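Local coordinates for MazG-related protein (PDB 2YXH) that probably hydrolyses nucleoside triphosphates to monophosphate and diphosphate, and binds magnesium ions through acidic side chains within its all-helical fold, at the interface of chains A and B. Numbering follows the deposited sequence. Chains: chain A/B, MazG-related protein.

Contact 1: the interface of chains A and B. Residues chain A 84, 87-88, 91, 94-95; chain B 5, 8, 59.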
ATOM      1  N   VAL A  84      13.574   1.798  -1.015  1.00 31.47           N
ATOM      2  CA  VAL A  84      14.149   2.781  -1.821  1.00 34.12           C
ATOM      3  C   VAL A  84      15.656   2.514  -2.192  1.00 34.50           C
ATOM      4  O   VAL A  84      16.098   2.809  -3.306  1.00 34.21           O
ATOM      5  CB  VAL A  84      14.035   4.120  -1.132  1.00 33.49           C
ATOM      6  CG1 VAL A  84      14.982   5.038  -1.711  1.00 35.01           C
ATOM      7  CG2 VAL A  84      12.599   4.652  -1.400  1.00 36.51           C
ATOM      8  N   ILE A  87      15.394  -0.538  -4.934  1.00 35.19           N
ATOM      9  CA  ILE A  87      15.006   0.025  -6.216  1.00 34.97           C
ATOM     10  C   ILE A  87      16.079   0.847  -6.872  1.00 35.64           C
ATOM     11  O   ILE A  87      16.336   0.659  -8.051  1.00 35.20           O
ATOM     12  CB  ILE A  87      13.683   0.927  -6.041  1.00 35.53           C
ATOM     13  CG1 ILE A  87      12.521   0.051  -5.597  1.00 33.00           C
ATOM     14  CG2 ILE A  87      13.233   1.557  -7.362  1.00 34.25           C
ATOM     15  CD1 ILE A  87      12.535  -1.445  -6.345  1.00 40.20           C
ATOM     16  N   SER A  88      16.673   1.795  -6.118  1.00 35.33           N
ATOM     17  CA  SER A  88      17.630   2.759  -6.675  1.00 36.51           C
ATOM     18  C   SER A  88      18.839   2.031  -7.125  1.00 37.64           C
ATOM     19  O   SER A  88      19.469   2.334  -8.141  1.00 36.98           O
ATOM     20  CB  SER A  88      18.055   3.859  -5.658  1.00 37.06           C
ATOM     21  OG  SER A  88      16.915   4.309  -4.940  1.00 36.72           O
ATOM     22  N   LYS A  91      17.551  -0.225 -10.370  1.00 36.87           N
ATOM     23  CA  LYS A  91      17.019   0.421 -11.549  1.00 36.78           C
ATOM     24  C   LYS A  91      17.704   1.717 -11.586  1.00 35.84           C
ATOM     25  O   LYS A  91      17.088   2.717 -11.383  1.00 35.50           O
ATOM     26  CB  LYS A  91      15.499   0.596 -11.421  1.00 36.14           C
ATOM     27  CG  LYS A  91      14.717  -0.749 -11.342  1.00 38.50           C
ATOM     28  CD  LYS A  91      13.208  -0.480 -11.154  1.00 41.53           C
ATOM     29  CE  LYS A  91      12.318  -1.057 -12.283  1.00 48.28           C
ATOM     30  NZ  LYS A  91      11.054  -0.210 -12.526  1.00 46.72           N
ATOM     31  N   LEU A  94      16.643   5.236 -13.361  1.00 36.56           N
ATOM     32  CA  LEU A  94      15.619   6.142 -12.823  1.00 37.17           C
ATOM     33  C   LEU A  94      16.214   7.503 -12.546  1.00 38.59           C
ATOM     34  O   LEU A  94      15.520   8.529 -12.442  1.00 40.18           O
ATOM     35  CB  LEU A  94      15.008   5.548 -11.538  1.00 35.75           C
ATOM     36  CG  LEU A  94      14.246   4.228 -11.704  1.00 33.49           C
ATOM     37  CD1 LEU A  94      13.636   3.789 -10.379  1.00 34.51           C
ATOM     38  CD2 LEU A  94      13.157   4.492 -12.722  1.00 37.49           C
ATOM     39  N   PHE A  95      17.528   7.532 -12.417  1.00 41.44           N
ATOM     40  CA  PHE A  95      18.223   8.771 -12.028  1.00 42.55           C
ATOM     41  C   PHE A  95      19.110   9.262 -13.144  1.00 44.34           C
ATOM     42  O   PHE A  95      20.026  10.031 -12.886  1.00 46.25           O
ATOM     43  CB  PHE A  95      19.033   8.482 -10.773  1.00 42.47           C
ATOM     44  CG  PHE A  95      18.187   7.993  -9.645  1.00 43.26           C
ATOM     45  CD1 PHE A  95      17.491   8.904  -8.827  1.00 45.06           C
ATOM     46  CD2 PHE A  95      18.007   6.627  -9.434  1.00 43.87           C
ATOM     47  CE1 PHE A  95      16.660   8.483  -7.795  1.00 42.08           C
ATOM     48  CE2 PHE A  95      17.176   6.196  -8.398  1.00 42.79           C
ATOM     49  CZ  PHE A  95      16.502   7.134  -7.581  1.00 43.81           C
TER
ATOM     50  N   LEU B   5       9.828   7.861  -1.877  1.00 41.95           N
ATOM     51  CA  LEU B   5       9.288   6.687  -2.520  1.00 39.13           C
ATOM     52  C   LEU B   5       8.327   7.111  -3.648  1.00 37.31           C
ATOM     53  O   LEU B   5       8.369   6.596  -4.750  1.00 35.37           O
ATOM     54  CB  LEU B   5       8.577   5.789  -1.513  1.00 37.78           C
ATOM     55  CG  LEU B   5       8.021   4.457  -2.120  1.00 37.61           C
ATOM     56  CD1 LEU B   5       9.142   3.753  -2.934  1.00 35.66           C
ATOM     57  CD2 LEU B   5       7.471   3.634  -0.993  1.00 31.49           C
ATOM     58  N   ILE B   8      10.484   8.393  -6.503  1.00 34.54           N
ATOM     59  CA  ILE B   8      10.894   7.136  -7.156  1.00 35.43           C
ATOM     60  C   ILE B   8       9.822   6.668  -8.121  1.00 34.28           C
ATOM     61  O   ILE B   8      10.101   6.484  -9.301  1.00 35.18           O
ATOM     62  CB  ILE B   8      11.249   6.054  -6.108  1.00 34.64           C
ATOM     63  CG1 ILE B   8      12.510   6.462  -5.314  1.00 37.53           C
ATOM     64  CG2 ILE B   8      11.451   4.688  -6.712  1.00 36.31           C
ATOM     65  CD1 ILE B   8      13.844   6.074  -5.939  1.00 36.84           C
ATOM     66  N   TYR B  59       5.764  -0.187  -1.711  1.00 25.98           N
ATOM     67  CA  TYR B  59       6.126   0.170  -3.079  1.00 26.23           C
ATOM     68  C   TYR B  59       5.206  -0.474  -4.133  1.00 27.58           C
ATOM     69  O   TYR B  59       4.659   0.184  -5.016  1.00 28.40           O
ATOM     70  CB  TYR B  59       7.544  -0.279  -3.270  1.00 28.77           C
ATOM     71  CG  TYR B  59       8.074  -0.336  -4.654  1.00 30.37           C
ATOM     72  CD1 TYR B  59       8.156   0.806  -5.454  1.00 35.98           C
ATOM     73  CD2 TYR B  59       8.623  -1.466  -5.116  1.00 32.12           C
ATOM     74  CE1 TYR B  59       8.746   0.782  -6.697  1.00 35.43           C
ATOM     75  CE2 TYR B  59       9.173  -1.504  -6.377  1.00 39.55           C
ATOM     76  CZ  TYR B  59       9.242  -0.352  -7.147  1.00 33.65           C
ATOM     77  OH  TYR B  59       9.800  -0.430  -8.412  1.00 39.29           O
TER
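A:Ile87 lays its long branch over the ring of B:Tyr59 while its short branch turns to B:Ile8. Both branches part at CB. The methyl CG2 meets the CG2 methyl of B:Ile8 at 3.7 Å, one beta-branched chain set slantwise against the other. CG1 leaves CB on the far side from the carbonyl carbon (chi1 -64°), which directs it at the phenol. It stands 3.6 Å above the plane of the B:Tyr59 ring, displaced toward the rim, and lies 3.9 Å from the ring centroid, a CH-pi contact. A second torsion of -38°, somewhat short of staggered, keeps the end methyl CD1 beside the same ring, 3.4 Å from CE2 of B:Tyr59 and near the phenol oxygen as well. The two side chains come from opposite directions, and the hydroxyl end of the phenol slides beneath the isoleucine. The B:Tyr59 ring reaches out from helix 47-72 to this partner.

B:Ile8 is shared between several groups of chain A. The tip CD1 of B:Ile8, reached through CG1 and set roughly at right angles to the CG2 branch, touches CZ, the leading carbon of the A:Phe95 ring, at 3.3 Å. The same methyl lies 3.7 Å from the hydroxyl OG of A:Ser88. One helical turn before A:Ile87, A:Val84 adds a looser apolar touch, its CG2 lying 3.9 Å from CD1 of B:Leu5. The patch thus sets helix 76-90 and the 3-10 helix 92-95 of one chain against helices 3-15 and 47-72 of the other, largely through hydrocarbon packing. It occurs twice by two-fold symmetry. Because helix 47-72 also carries magnesium ligands, this packing may help to steady the metal-bearing helix within a dimer.

Contact 2: the interface of chains A and B. Residues chain A 91, 93-94; chain B 12, 16-18, 59.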
ATOM      1  N   LYS A  91      17.551  -0.225 -10.370  1.00 36.87           N
ATOM      2  CA  LYS A  91      17.019   0.421 -11.549  1.00 36.78           C
ATOM      3  C   LYS A  91      17.704   1.717 -11.586  1.00 35.84           C
ATOM      4  O   LYS A  91      17.088   2.717 -11.383  1.00 35.50           O
ATOM      5  CB  LYS A  91      15.499   0.596 -11.421  1.00 36.14           C
ATOM      6  CG  LYS A  91      14.717  -0.749 -11.342  1.00 38.50           C
ATOM      7  CD  LYS A  91      13.208  -0.480 -11.154  1.00 41.53           C
ATOM      8  CE  LYS A  91      12.318  -1.057 -12.283  1.00 48.28           C
ATOM      9  NZ  LYS A  91      11.054  -0.210 -12.526  1.00 46.72           N
ATOM     10  N   TRP A  93      18.853   3.527 -13.853  1.00 36.94           N
ATOM     11  CA  TRP A  93      18.362   4.425 -14.953  1.00 37.71           C
ATOM     12  C   TRP A  93      17.269   5.444 -14.532  1.00 37.21           C
ATOM     13  O   TRP A  93      17.043   6.398 -15.243  1.00 38.52           O
ATOM     14  CB  TRP A  93      17.871   3.629 -16.128  1.00 35.42           C
ATOM     15  CG  TRP A  93      16.739   2.657 -15.803  1.00 36.12           C
ATOM     16  CD1 TRP A  93      15.347   2.896 -15.854  1.00 35.75           C
ATOM     17  CD2 TRP A  93      16.885   1.270 -15.435  1.00 34.56           C
ATOM     18  NE1 TRP A  93      14.637   1.719 -15.523  1.00 30.59           N
ATOM     19  CE2 TRP A  93      15.559   0.730 -15.236  1.00 31.70           C
ATOM     20  CE3 TRP A  93      17.998   0.430 -15.221  1.00 32.96           C
ATOM     21  CZ2 TRP A  93      15.363  -0.594 -14.874  1.00 32.91           C
ATOM     22  CZ3 TRP A  93      17.766  -0.930 -14.847  1.00 28.53           C
ATOM     23  CH2 TRP A  93      16.481  -1.400 -14.681  1.00 33.77           C
ATOM     24  N   LEU A  94      16.643   5.236 -13.361  1.00 36.56           N
ATOM     25  CA  LEU A  94      15.619   6.142 -12.823  1.00 37.17           C
ATOM     26  C   LEU A  94      16.214   7.503 -12.546  1.00 38.59           C
ATOM     27  O   LEU A  94      15.520   8.529 -12.442  1.00 40.18           O
ATOM     28  CB  LEU A  94      15.008   5.548 -11.538  1.00 35.75           C
ATOM     29  CG  LEU A  94      14.246   4.228 -11.704  1.00 33.49           C
ATOM     30  CD1 LEU A  94      13.636   3.789 -10.379  1.00 34.51           C
ATOM     31  CD2 LEU A  94      13.157   4.492 -12.722  1.00 37.49           C
TER
ATOM     32  N   SER B  12       9.751   6.392 -12.208  1.00 29.43           N
ATOM     33  CA  SER B  12       9.491   5.156 -13.017  1.00 30.31           C
ATOM     34  C   SER B  12       8.441   5.494 -14.111  1.00 29.41           C
ATOM     35  O   SER B  12       8.594   5.131 -15.251  1.00 31.55           O
ATOM     36  CB  SER B  12       8.934   4.085 -12.132  1.00 29.88           C
ATOM     37  OG  SER B  12       9.825   3.741 -11.098  1.00 34.11           O
ATOM     38  N   CYS B  16      11.070   4.561 -16.850  1.00 37.56           N
ATOM     39  CA  CYS B  16      11.266   3.140 -16.781  1.00 37.03           C
ATOM     40  C   CYS B  16      10.565   2.373 -17.891  1.00 38.20           C
ATOM     41  O   CYS B  16       9.302   2.282 -17.921  1.00 36.69           O
ATOM     42  CB  CYS B  16      10.875   2.579 -15.421  1.00 35.56           C
ATOM     43  SG  CYS B  16      11.190   0.814 -15.479  1.00 36.44           S
ATOM     44  N   PRO B  17      11.381   1.803 -18.812  1.00 39.63           N
ATOM     45  CA  PRO B  17      10.833   1.019 -19.956  1.00 38.77           C
ATOM     46  C   PRO B  17      10.174  -0.325 -19.554  1.00 38.06           C
ATOM     47  O   PRO B  17       9.363  -0.865 -20.308  1.00 38.46           O
ATOM     48  CB  PRO B  17      12.075   0.857 -20.898  1.00 39.10           C
ATOM     49  CG  PRO B  17      13.236   0.786 -19.916  1.00 40.73           C
ATOM     50  CD  PRO B  17      12.858   1.841 -18.833  1.00 39.50           C
ATOM     51  N   TRP B  18      10.491  -0.863 -18.371  1.00 36.87           N
ATOM     52  CA  TRP B  18       9.823  -2.092 -17.870  1.00 36.02           C
ATOM     53  C   TRP B  18       8.404  -1.708 -17.401  1.00 35.80           C
ATOM     54  O   TRP B  18       7.393  -2.370 -17.726  1.00 35.10           O
ATOM     55  CB  TRP B  18      10.588  -2.686 -16.690  1.00 36.29           C
ATOM     56  CG  TRP B  18       9.950  -3.890 -16.008  1.00 39.21           C
ATOM     57  CD1 TRP B  18      10.050  -5.213 -16.411  1.00 39.89           C
ATOM     58  CD2 TRP B  18       9.122  -3.902 -14.815  1.00 37.90           C
ATOM     59  NE1 TRP B  18       9.373  -6.021 -15.531  1.00 42.05           N
ATOM     60  CE2 TRP B  18       8.787  -5.247 -14.553  1.00 41.23           C
ATOM     61  CE3 TRP B  18       8.650  -2.904 -13.934  1.00 41.87           C
ATOM     62  CZ2 TRP B  18       7.977  -5.622 -13.441  1.00 40.95           C
ATOM     63  CZ3 TRP B  18       7.867  -3.271 -12.809  1.00 37.40           C
ATOM     64  CH2 TRP B  18       7.534  -4.597 -12.585  1.00 41.54           C
ATOM     65  N   TYR B  59       5.764  -0.187  -1.711  1.00 25.98           N
ATOM     66  CA  TYR B  59       6.126   0.170  -3.079  1.00 26.23           C
ATOM     67  C   TYR B  59       5.206  -0.474  -4.133  1.00 27.58           C
ATOM     68  O   TYR B  59       4.659   0.184  -5.016  1.00 28.40           O
ATOM     69  CB  TYR B  59       7.544  -0.279  -3.270  1.00 28.77           C
ATOM     70  CG  TYR B  59       8.074  -0.336  -4.654  1.00 30.37           C
ATOM     71  CD1 TYR B  59       8.156   0.806  -5.454  1.00 35.98           C
ATOM     72  CD2 TYR B  59       8.623  -1.466  -5.116  1.00 32.12           C
ATOM     73  CE1 TYR B  59       8.746   0.782  -6.697  1.00 35.43           C
ATOM     74  CE2 TYR B  59       9.173  -1.504  -6.377  1.00 39.55           C
ATOM     75  CZ  TYR B  59       9.242  -0.352  -7.147  1.00 33.65           C
ATOM     76  OH  TYR B  59       9.800  -0.430  -8.412  1.00 39.29           O
TER
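A:Trp93 turns the N-H corner of its indole toward the sulfur of B:Cys16, while A:Lys91 sends its amine to the same atom. NE1 of A:Trp93 donates to SG of B:Cys16 over 3.6 Å, a long bond. It is nearly straight (167° at the hydrogen), with the sulfur close to the ring plane. The CB of B:Cys16 also lies at this ring edge, so the cysteine meets the tryptophan edge-on. One face of the indole is backed by its own chain, with CA of A:Lys91 3.5 Å above the plane toward the rim. For this the A:Trp93 CG sits between backbone N and carbonyl carbon, a crowded position (chi1 58°).

The A:Lys91 chain bends in its outer half and ends with NZ 3.1 Å from SG of B:Cys16. This nearness of amine and sulfur might favour a thiolate, although the coordinates do not show protonation. NZ also lies 3.9 Å from CE3 of B:Trp18, whose side chain runs at about a right angle to the lysine.

B:Pro17 flanks the indole slantwise, its ring CD 3.8 Å from NE1 of A:Trp93. Farther back along helix 3-15, CD2 of A:Leu94 rests 3.7 Å from CA of B:Ser12, and both leucine methyls border the serine hydroxyl. A leucine in place of A:Trp93 would probably leave the B:Cys16 sulfur without its N-H donor and open a gap beside B:Pro17.

In the fold, the 3-10 helix 92-95 and the residue before it, just past the end of helix 76-90, cap the junction where helix 3-15 of the other chain gives way through B:Cys16 to the short helix 17-21.

Contact 1 and contact 2 are neighbouring parts of one surface, with the centres of their C-alpha atoms about 7 Å apart. A:Lys91, A:Leu94 and B:Tyr59 belong to both. On chain A, helix 76-90 mainly serves contact 1, and the 3-10 helix 92-95 extends the surface into contact 2; on chain B, helix 3-15 runs through both. Apolar packing thus passes into a more polar patch around a cysteine. Two-fold symmetry repeats the pair with the chains exchanged, so each subunit offers both sides of the surface, consistent with a dimer, although the structure alone does not prove that assembly in solution.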